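Local coordinates for Alr4995 protein (Nostoc sp., PDB 6LRG) that probably hydrolyses arginine to ornithine, ammonia and carbon dioxide in a guanidine-modifying domain, joined to a Rossmann-fold region that probably processes the ornithine further, at residues 65-70 with 263-268; 116-121 with 166-171; 134-139 with 158-163. All coordinates share one frame; numbering follows the deposited sequence.

The three contacts lie one inside the next along the chain: 134-139 with 158-163 is enclosed by 116-121 with 166-171, and that by 65-70 with 263-268. All lie within the dimethylarginine dimethylhydrolase-like region and touch the same L-ornithine. Contacts 1 and 2 have centres about 11 Å apart and meet where Ala-70 O probably accepts a hydrogen bond from Gly-121 N. Contacts 2 and 3, about 8 Å apart between centres, are joined by a salt bridge of Glu-118 with Arg-139. Contact 3 starts on neighbouring strands 132-136 and 155-160, whereas contact 2 is built from loops. Residues far apart in sequence thus converge on both ends of one amino acid.

Contact 1: residues 65-70 with 263-268; sequences DLVFTA and KCLTLR. With ORN (L-ornithine), chain E.
Ala-70 N donates to Cys-264 O (3.2 Å), approaching from above the carbonyl plane, just after an inverse gamma turn centred on Phe-68. Cys-264 O also receives a CA-H contact from Phe-68 CA (3.1 Å), and the methyl of Ala-70 sits against Thr-266 O. Phe-68 CD1 meets Cys-264 CB at 3.5 Å and Phe-68 CE1 meets Leu-265 CD2 at 3.7 Å, both obliquely to the ring. One face of this ring lies under ornithine CD; the opposite face has Val-67 CG2 over its centre. Leu-265 CD2 also reaches Val-67 O, while Thr-69 OG1 is hydrogen-bonded to Leu-8 O on strand 6-9. With chi1 at -73°, Cys-264 SG stands beside its own backbone N and lies 3.0 Å from ornithine NE. At the other end of the ligand, ornithine N donates to Asp-65 OD1 (2.7 Å), whose fellow oxygen OD2 is bonded to Tyr-19 OH. The chemistry implies recognition of the amino group by a carboxylate, with the thiol set at the side-chain nitrogen, consistent with the nucleophilic cysteine of guanidine-modifying enzymes.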
loop_
_atom_site.group_PDB
_atom_site.type_symbol
_atom_site.label_atom_id
_atom_site.label_comp_id
_atom_site.label_asym_id
_atom_site.label_seq_id
_atom_site.Cartn_x
_atom_site.Cartn_y
_atom_site.Cartn_z
ATOM N N ASP B 65 -18.397 43.836 20.702
ATOM C CA ASP B 65 -19.210 42.632 20.827
ATOM C C ASP B 65 -20.332 42.825 21.854
ATOM O O ASP B 65 -21.075 41.897 22.155
ATOM C CB ASP B 65 -18.333 41.433 21.219
ATOM C CG ASP B 65 -17.533 40.865 20.039
ATOM O OD1 ASP B 65 -18.153 40.487 19.020
ATOM O OD2 ASP B 65 -16.283 40.801 20.135
ATOM N N LEU B 66 -20.466 44.039 22.372
ATOM C CA LEU B 66 -21.542 44.345 23.310
ATOM C C LEU B 66 -22.906 44.150 22.652
ATOM O O LEU B 66 -23.903 43.896 23.328
ATOM C CB LEU B 66 -21.398 45.767 23.840
ATOM C CG LEU B 66 -22.008 46.024 25.214
ATOM C CD1 LEU B 66 -21.268 45.201 26.246
ATOM C CD2 LEU B 66 -21.992 47.515 25.570
ATOM N N VAL B 67 -22.943 44.238 21.325
ATOM C CA VAL B 67 -24.177 44.011 20.578
ATOM C C VAL B 67 -24.711 42.602 20.791
ATOM O O VAL B 67 -25.893 42.337 20.570
ATOM C CB VAL B 67 -23.974 44.232 19.064
ATOM C CG1 VAL B 67 -23.828 45.697 18.762
ATOM C CG2 VAL B 67 -22.746 43.448 18.563
ATOM N N PHE B 68 -23.833 41.688 21.202
ATOM C CA PHE B 68 -24.240 40.296 21.389
ATOM C C PHE B 68 -24.688 40.065 22.823
ATOM O O PHE B 68 -23.978 39.461 23.628
ATOM C CB PHE B 68 -23.111 39.345 20.990
ATOM C CG PHE B 68 -22.776 39.412 19.520
ATOM C CD1 PHE B 68 -23.760 39.166 18.565
ATOM C CD2 PHE B 68 -21.495 39.743 19.093
ATOM C CE1 PHE B 68 -23.468 39.240 17.211
ATOM C CE2 PHE B 68 -21.197 39.821 17.739
ATOM C CZ PHE B 68 -22.181 39.564 16.798
ATOM N N THR B 69 -25.890 40.554 23.120
ATOM C CA THR B 69 -26.425 40.537 24.473
ATOM C C THR B 69 -26.853 39.158 24.962
ATOM O O THR B 69 -27.064 38.977 26.152
ATOM C CB THR B 69 -27.625 41.460 24.583
ATOM O OG1 THR B 69 -28.560 41.104 23.562
ATOM C CG2 THR B 69 -27.193 42.918 24.418
ATOM N N ALA B 70 -26.987 38.193 24.053
ATOM C CA ALA B 70 -27.267 36.811 24.442
ATOM C C ALA B 70 -26.201 36.299 25.414
ATOM O O ALA B 70 -26.483 35.492 26.309
ATOM C CB ALA B 70 -27.346 35.913 23.213
ATOM N N LYS B 263 -30.355 35.371 17.182
ATOM C CA LYS B 263 -30.429 35.025 18.610
ATOM C C LYS B 263 -29.358 35.772 19.393
ATOM O O LYS B 263 -29.636 36.281 20.469
ATOM C CB LYS B 263 -30.242 33.528 18.859
ATOM C CG LYS B 263 -31.388 32.738 19.269
ATOM C CD LYS B 263 -31.422 32.696 20.741
ATOM C CE LYS B 263 -32.467 31.708 21.141
ATOM N NZ LYS B 263 -32.340 31.378 22.562
ATOM N N CYS B 264 -28.142 35.835 18.848
ATOM C CA CYS B 264 -27.004 36.404 19.557
ATOM C C CYS B 264 -27.182 37.869 19.863
ATOM O O CYS B 264 -26.635 38.383 20.839
ATOM C CB CYS B 264 -25.728 36.219 18.748
ATOM S SG CYS B 264 -25.161 34.544 18.754
ATOM N N LEU B 265 -27.943 38.539 19.011
ATOM C CA LEU B 265 -28.183 39.962 19.154
ATOM C C LEU B 265 -29.293 40.271 20.171
ATOM O O LEU B 265 -29.544 41.433 20.476
ATOM C CB LEU B 265 -28.516 40.551 17.786
ATOM C CG LEU B 265 -27.319 40.566 16.838
ATOM C CD1 LEU B 265 -27.751 40.786 15.393
ATOM C CD2 LEU B 265 -26.319 41.622 17.284
ATOM N N THR B 266 -29.937 39.230 20.701
ATOM C CA THR B 266 -31.056 39.400 21.626
ATOM C C THR B 266 -30.902 38.588 22.899
ATOM O O THR B 266 -30.209 37.573 22.924
ATOM C CB THR B 266 -32.417 38.985 20.993
ATOM O OG1 THR B 266 -32.503 37.553 20.918
ATOM C CG2 THR B 266 -32.602 39.591 19.607
ATOM N N LEU B 267 -31.578 39.027 23.953
ATOM C CA LEU B 267 -31.624 38.277 25.195
ATOM C C LEU B 267 -33.006 38.412 25.794
ATOM O O LEU B 267 -33.375 39.481 26.284
ATOM C CB LEU B 267 -30.563 38.773 26.183
ATOM C CG LEU B 267 -30.626 38.188 27.603
ATOM C CD1 LEU B 267 -30.463 36.683 27.587
ATOM C CD2 LEU B 267 -29.561 38.789 28.482
ATOM N N ARG B 268 -33.782 37.338 25.754
ATOM C CA ARG B 268 -35.098 37.365 26.370
ATOM C C ARG B 268 -34.996 37.434 27.893
ATOM O O ARG B 268 -34.521 36.498 28.524
ATOM C CB ARG B 268 -35.913 36.145 25.941
ATOM C CG ARG B 268 -37.302 36.081 26.567
ATOM C CD ARG B 268 -38.158 35.018 25.904
ATOM N NE ARG B 268 -39.450 34.836 26.564
ATOM C CZ ARG B 268 -40.551 34.431 25.936
ATOM N NH1 ARG B 268 -40.521 34.183 24.627
ATOM N NH2 ARG B 268 -41.680 34.277 26.613
HETATM N N ORN E . -17.516 37.860 18.823
HETATM C CA ORN E . -18.402 37.219 19.746
HETATM C CB ORN E . -19.575 36.592 19.023
HETATM C CG ORN E . -20.525 35.971 20.024
HETATM C CD ORN E . -21.807 35.557 19.337
HETATM N NE ORN E . -22.483 34.562 20.111
HETATM C C ORN E . -17.616 36.176 20.505
HETATM O O ORN E . -17.873 35.915 21.709
HETATM O OXT ORN E . -16.674 35.586 19.922
#

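Contact 2: residues 116-121 with 166-171; sequences PFEGAG and FYHLDT. With ORN (L-ornithine), chain E.
A histidine-carboxylate pair at the ornithine site joins the two loops: His-168 NE2 donates to Glu-118 OE1 (2.7 Å, 154° at the hydrogen). Glu-118 OE1 lies almost in the imidazole plane and is met on its anti side, while the carboxylate and ring planes stand 61° apart. Glu-118, extended beyond CG, crosses the histidine at about a right angle; its OE1 also takes a salt bridge from Arg-139, and OE2 a hydrogen bond from Leu-86 N. The other ring nitrogen, His-168 ND1, accepts from ornithine NE (3.0 Å), again near the ring plane, and Tyr-167 CE2 lies over one imidazole face, offset toward its rim. Tyr-167 OH, hydrogen-bonded to Gly-259 O, touches ornithine CB at 3.3 Å.

Nearer the backbone, Gly-121 O receives Asp-170 N (3.0 Å) and packs on His-168 CB (3.4 Å). Asp-170 CG lies between its backbone N and carbonyl carbon, chi1 76°, which folds the carboxylate back beside Gly-121. His-168 O in turn is gripped twice by Thr-171: OG1 donates in the carbonyl plane at 2.8 Å, and the backbone N adds a second bond. With an alanine in place of His-168, Glu-118 OE1 would probably be left without its imidazole donor and ornithine NE without this acceptor, and a gap would probably open between the carboxylate and the ligand.

Chemically, the imidazole is held at both nitrogens, by the carboxylate on one side and the ligand on the other. Glu-118 acts as a second shell that fixes the ring's rotation, consistent with the histidine that guanidine-modifying enzymes pair with their nucleophilic cysteine.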
loop_
_atom_site.group_PDB
_atom_site.type_symbol
_atom_site.label_atom_id
_atom_site.label_comp_id
_atom_site.label_asym_id
_atom_site.label_seq_id
_atom_site.Cartn_x
_atom_site.Cartn_y
_atom_site.Cartn_z
ATOM N N PRO B 116 -15.304 30.119 33.255
ATOM C CA PRO B 116 -16.013 30.767 32.150
ATOM C C PRO B 116 -17.425 30.241 31.956
ATOM O O PRO B 116 -17.706 29.053 32.089
ATOM C CB PRO B 116 -15.140 30.438 30.928
ATOM C CG PRO B 116 -14.203 29.362 31.395
ATOM C CD PRO B 116 -13.987 29.630 32.833
ATOM N N PHE B 117 -18.319 31.163 31.656
ATOM C CA PHE B 117 -19.702 30.842 31.348
ATOM C C PHE B 117 -20.247 31.995 30.555
ATOM O O PHE B 117 -20.106 33.135 30.977
ATOM C CB PHE B 117 -20.536 30.628 32.601
ATOM C CG PHE B 117 -21.997 30.629 32.332
ATOM C CD1 PHE B 117 -22.576 29.586 31.641
ATOM C CD2 PHE B 117 -22.793 31.690 32.736
ATOM C CE1 PHE B 117 -23.919 29.585 31.370
ATOM C CE2 PHE B 117 -24.145 31.706 32.463
ATOM C CZ PHE B 117 -24.712 30.647 31.785
ATOM N N GLU B 118 -20.846 31.722 29.406
ATOM C CA GLU B 118 -21.123 32.812 28.474
ATOM C C GLU B 118 -22.605 32.972 28.143
ATOM O O GLU B 118 -22.971 33.279 27.016
ATOM C CB GLU B 118 -20.293 32.630 27.200
ATOM C CG GLU B 118 -18.780 32.637 27.488
ATOM C CD GLU B 118 -17.900 33.072 26.304
ATOM O OE1 GLU B 118 -18.397 33.104 25.157
ATOM O OE2 GLU B 118 -16.695 33.366 26.526
ATOM N N GLY B 119 -23.451 32.788 29.149
ATOM C CA GLY B 119 -24.823 33.278 29.104
ATOM C C GLY B 119 -25.854 32.451 28.373
ATOM O O GLY B 119 -25.677 31.257 28.143
ATOM N N ALA B 120 -26.947 33.102 28.005
ATOM C CA ALA B 120 -28.014 32.430 27.293
ATOM C C ALA B 120 -27.487 31.986 25.945
ATOM O O ALA B 120 -28.010 31.056 25.342
ATOM C CB ALA B 120 -29.241 33.348 27.130
ATOM N N GLY B 121 -26.429 32.642 25.487
ATOM C CA GLY B 121 -25.796 32.272 24.235
ATOM C C GLY B 121 -25.274 30.841 24.251
ATOM O O GLY B 121 -25.125 30.206 23.203
ATOM N N PHE B 166 -19.441 26.065 15.609
ATOM C CA PHE B 166 -20.589 26.252 16.479
ATOM C C PHE B 166 -20.136 26.203 17.922
ATOM O O PHE B 166 -20.476 25.284 18.669
ATOM C CB PHE B 166 -21.645 25.192 16.189
ATOM C CG PHE B 166 -21.981 25.082 14.730
ATOM C CD1 PHE B 166 -22.858 25.983 14.138
ATOM C CD2 PHE B 166 -21.400 24.104 13.942
ATOM C CE1 PHE B 166 -23.164 25.897 12.783
ATOM C CE2 PHE B 166 -21.701 24.013 12.586
ATOM C CZ PHE B 166 -22.581 24.910 12.008
ATOM N N TYR B 167 -19.347 27.216 18.273
ATOM C CA TYR B 167 -18.691 27.366 19.566
ATOM C C TYR B 167 -19.655 27.790 20.690
ATOM O O TYR B 167 -19.332 27.663 21.873
ATOM C CB TYR B 167 -17.551 28.386 19.434
ATOM C CG TYR B 167 -18.046 29.751 19.030
ATOM C CD1 TYR B 167 -18.370 30.032 17.711
ATOM C CD2 TYR B 167 -18.229 30.748 19.979
ATOM C CE1 TYR B 167 -18.851 31.273 17.348
ATOM C CE2 TYR B 167 -18.698 31.989 19.628
ATOM C CZ TYR B 167 -19.010 32.254 18.312
ATOM O OH TYR B 167 -19.502 33.506 17.964
ATOM N N HIS B 168 -20.820 28.320 20.316
ATOM C CA HIS B 168 -21.884 28.613 21.278
ATOM C C HIS B 168 -23.067 27.709 21.013
ATOM O O HIS B 168 -23.386 27.411 19.869
ATOM C CB HIS B 168 -22.332 30.082 21.211
ATOM C CG HIS B 168 -21.488 31.015 22.020
ATOM N ND1 HIS B 168 -21.373 32.357 21.731
ATOM C CD2 HIS B 168 -20.715 30.799 23.112
ATOM C CE1 HIS B 168 -20.558 32.925 22.601
ATOM N NE2 HIS B 168 -20.144 32.005 23.450
ATOM N N LEU B 169 -23.721 27.281 22.078
ATOM C CA LEU B 169 -24.894 26.430 21.969
ATOM C C LEU B 169 -26.014 27.017 21.105
ATOM O O LEU B 169 -26.700 26.284 20.396
ATOM C CB LEU B 169 -25.443 26.145 23.357
ATOM C CG LEU B 169 -26.516 25.067 23.402
ATOM C CD1 LEU B 169 -25.922 23.789 22.847
ATOM C CD2 LEU B 169 -27.032 24.876 24.832
ATOM N N ASP B 170 -26.209 28.332 21.164
ATOM C CA ASP B 170 -27.351 28.938 20.483
ATOM C C ASP B 170 -27.118 29.074 18.981
ATOM O O ASP B 170 -27.997 29.519 18.247
ATOM C CB ASP B 170 -27.690 30.300 21.106
ATOM C CG ASP B 170 -26.728 31.410 20.695
ATOM O OD1 ASP B 170 -25.575 31.125 20.286
ATOM O OD2 ASP B 170 -27.125 32.593 20.813
ATOM N N THR B 171 -25.932 28.689 18.531
ATOM C CA THR B 171 -25.621 28.686 17.108
ATOM C C THR B 171 -25.902 27.326 16.449
ATOM O O THR B 171 -25.631 27.151 15.268
ATOM C CB THR B 171 -24.146 29.046 16.849
ATOM O OG1 THR B 171 -23.328 27.908 17.131
ATOM C CG2 THR B 171 -23.704 30.187 17.723
HETATM N N ORN E . -17.516 37.860 18.823
HETATM C CA ORN E . -18.402 37.219 19.746
HETATM C CB ORN E . -19.575 36.592 19.023
HETATM C CG ORN E . -20.525 35.971 20.024
HETATM C CD ORN E . -21.807 35.557 19.337
HETATM N NE ORN E . -22.483 34.562 20.111
HETATM C C ORN E . -17.616 36.176 20.505
HETATM O O ORN E . -17.873 35.915 21.709
HETATM O OXT ORN E . -16.674 35.586 19.922
#

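Contact 3: residues 134-139 with 158-163; sequences AGYGFR and SLRLID. With ORN (L-ornithine), chain E.
Tyr-136 O is gripped by Leu-161 N (2.7 Å), which lies just past the end of strand 155-160 and approaches nearly along the C=O axis, and by a CA-H contact from Arg-160 CA. Two further bonds keep the strands in parallel register: Leu-159 N donates to Ala-134 O (2.9 Å), and Tyr-136 N donates, less straight, to Leu-159 O (3.0 Å). The axes of the short strands cross at -34°, the twist of a parallel pair.

Side chains of Ala-134, Ser-158, Tyr-136 and Arg-160 share one face of the sheet. Tyr-136 CG lies between its backbone N and carbonyl carbon, chi1 74°, laying the ring across the second strand. Arg-160 CG then sits over one ring face in a CH-pi contact, 4.2 Å from the Tyr-136 centroid and offset toward the rim; Arg-160 CB also touches the ring, while the guanidinium runs on past it. Tyr-136 OH is bonded beyond, to Gly-311 O.

At Gly-137 the chain turns away through backbone angles that exclude a CB, which would also strike Leu-161 O. Phe-138 follows, placing CD2 against Leu-161 CB (3.8 Å) and its ring edge toward the backbone of Ile-162. Arg-139, bent at chi2 (-66°), presents its guanidinium edge to the ornithine carboxylate: NH1 donates to ornithine O (2.9 Å) and NH2 to ornithine OXT (2.7 Å). This paired grip matches charge with charge.

The strands bound a beta-alpha-beta crossover through helix 145-152, against which Ala-134 packs. The turn after strand 132-136 carries the carboxylate-binding arginine, so a residue that binds ornithine follows closely on a parallel strand, as befits the alpha/beta propeller fold of guanidine-modifying enzymes.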
loop_
_atom_site.group_PDB
_atom_site.type_symbol
_atom_site.label_atom_id
_atom_site.label_comp_id
_atom_site.label_asym_id
_atom_site.label_seq_id
_atom_site.Cartn_x
_atom_site.Cartn_y
_atom_site.Cartn_z
ATOM N N ALA B 134 -27.502 23.346 29.002
ATOM C CA ALA B 134 -26.241 24.093 29.079
ATOM C C ALA B 134 -25.170 23.471 28.204
ATOM O O ALA B 134 -24.936 22.276 28.279
ATOM C CB ALA B 134 -25.739 24.170 30.524
ATOM N N GLY B 135 -24.493 24.290 27.408
ATOM C CA GLY B 135 -23.431 23.807 26.548
ATOM C C GLY B 135 -22.065 23.884 27.192
ATOM O O GLY B 135 -21.874 24.605 28.176
ATOM N N TYR B 136 -21.112 23.122 26.656
ATOM C CA TYR B 136 -19.710 23.249 27.058
ATOM C C TYR B 136 -18.855 22.671 25.948
ATOM O O TYR B 136 -19.387 22.094 25.003
ATOM C CB TYR B 136 -19.421 22.557 28.392
ATOM C CG TYR B 136 -19.387 21.050 28.325
ATOM C CD1 TYR B 136 -20.559 20.318 28.231
ATOM C CD2 TYR B 136 -18.169 20.351 28.367
ATOM C CE1 TYR B 136 -20.537 18.934 28.180
ATOM C CE2 TYR B 136 -18.134 18.963 28.307
ATOM C CZ TYR B 136 -19.320 18.261 28.218
ATOM O OH TYR B 136 -19.307 16.889 28.177
ATOM N N GLY B 137 -17.541 22.843 26.046
ATOM C CA GLY B 137 -16.659 22.486 24.952
ATOM C C GLY B 137 -15.698 23.587 24.539
ATOM O O GLY B 137 -14.525 23.328 24.323
ATOM N N PHE B 138 -16.172 24.821 24.436
ATOM C CA PHE B 138 -15.323 25.907 23.941
ATOM C C PHE B 138 -15.324 27.160 24.828
ATOM O O PHE B 138 -14.279 27.758 25.074
ATOM C CB PHE B 138 -15.756 26.277 22.514
ATOM C CG PHE B 138 -15.580 25.151 21.519
ATOM C CD1 PHE B 138 -14.328 24.846 21.009
ATOM C CD2 PHE B 138 -16.662 24.385 21.120
ATOM C CE1 PHE B 138 -14.160 23.805 20.109
ATOM C CE2 PHE B 138 -16.504 23.352 20.226
ATOM C CZ PHE B 138 -15.248 23.063 19.715
ATOM N N ARG B 139 -16.495 27.572 25.300
ATOM C CA ARG B 139 -16.573 28.800 26.070
ATOM C C ARG B 139 -16.994 28.555 27.513
ATOM O O ARG B 139 -16.292 28.938 28.437
ATOM C CB ARG B 139 -17.531 29.773 25.397
ATOM C CG ARG B 139 -17.044 30.266 24.041
ATOM C CD ARG B 139 -15.787 31.125 24.134
ATOM N NE ARG B 139 -15.520 31.736 22.837
ATOM C CZ ARG B 139 -16.006 32.907 22.423
ATOM N NH1 ARG B 139 -16.774 33.642 23.223
ATOM N NH2 ARG B 139 -15.711 33.352 21.202
ATOM N N SER B 158 -26.385 18.789 30.351
ATOM C CA SER B 158 -25.159 19.235 29.691
ATOM C C SER B 158 -25.031 18.691 28.283
ATOM O O SER B 158 -25.199 17.501 28.050
ATOM C CB SER B 158 -23.940 18.831 30.505
ATOM O OG SER B 158 -24.074 19.227 31.852
ATOM N N LEU B 159 -24.735 19.572 27.340
ATOM C CA LEU B 159 -24.497 19.177 25.956
ATOM C C LEU B 159 -23.088 19.562 25.624
ATOM O O LEU B 159 -22.644 20.645 26.002
ATOM C CB LEU B 159 -25.469 19.865 24.989
ATOM C CG LEU B 159 -26.937 19.554 25.235
ATOM C CD1 LEU B 159 -27.807 20.235 24.189
ATOM C CD2 LEU B 159 -27.154 18.049 25.220
ATOM N N ARG B 160 -22.374 18.696 24.918
ATOM C CA ARG B 160 -20.993 18.993 24.557
ATOM C C ARG B 160 -20.876 19.423 23.116
ATOM O O ARG B 160 -21.394 18.763 22.221
ATOM C CB ARG B 160 -20.090 17.790 24.785
ATOM C CG ARG B 160 -18.642 18.100 24.473
ATOM C CD ARG B 160 -17.807 16.850 24.461
ATOM N NE ARG B 160 -16.411 17.158 24.199
ATOM C CZ ARG B 160 -15.513 16.258 23.800
ATOM N NH1 ARG B 160 -15.869 14.991 23.596
ATOM N NH2 ARG B 160 -14.260 16.634 23.598
ATOM N N LEU B 161 -20.170 20.523 22.906
ATOM C CA LEU B 161 -19.939 21.074 21.584
ATOM C C LEU B 161 -18.593 20.607 21.040
ATOM O O LEU B 161 -17.572 20.753 21.714
ATOM C CB LEU B 161 -19.987 22.605 21.638
ATOM C CG LEU B 161 -21.346 23.217 22.013
ATOM C CD1 LEU B 161 -21.224 24.653 22.498
ATOM C CD2 LEU B 161 -22.291 23.133 20.835
ATOM N N ILE B 162 -18.589 20.079 19.816
ATOM C CA ILE B 162 -17.396 19.454 19.254
ATOM C C ILE B 162 -16.866 20.127 17.990
ATOM O O ILE B 162 -15.727 19.903 17.584
ATOM C CB ILE B 162 -17.666 17.974 18.942
ATOM C CG1 ILE B 162 -18.799 17.843 17.935
ATOM C CG2 ILE B 162 -18.038 17.219 20.204
ATOM C CD1 ILE B 162 -19.230 16.423 17.712
ATOM N N ASP B 163 -17.703 20.937 17.363
ATOM C CA ASP B 163 -17.336 21.657 16.150
ATOM C C ASP B 163 -17.101 23.119 16.496
ATOM O O ASP B 163 -17.995 23.796 17.011
ATOM C CB ASP B 163 -18.435 21.524 15.094
ATOM C CG ASP B 163 -18.005 22.041 13.719
ATOM O OD1 ASP B 163 -17.051 22.853 13.635
ATOM O OD2 ASP B 163 -18.644 21.636 12.716
HETATM N N ORN E . -17.516 37.860 18.823
HETATM C CA ORN E . -18.402 37.219 19.746
HETATM C CB ORN E . -19.575 36.592 19.023
HETATM C CG ORN E . -20.525 35.971 20.024
HETATM C CD ORN E . -21.807 35.557 19.337
HETATM N NE ORN E . -22.483 34.562 20.111
HETATM C C ORN E . -17.616 36.176 20.505
HETATM O O ORN E . -17.873 35.915 21.709
HETATM O OXT ORN E . -16.674 35.586 19.922
#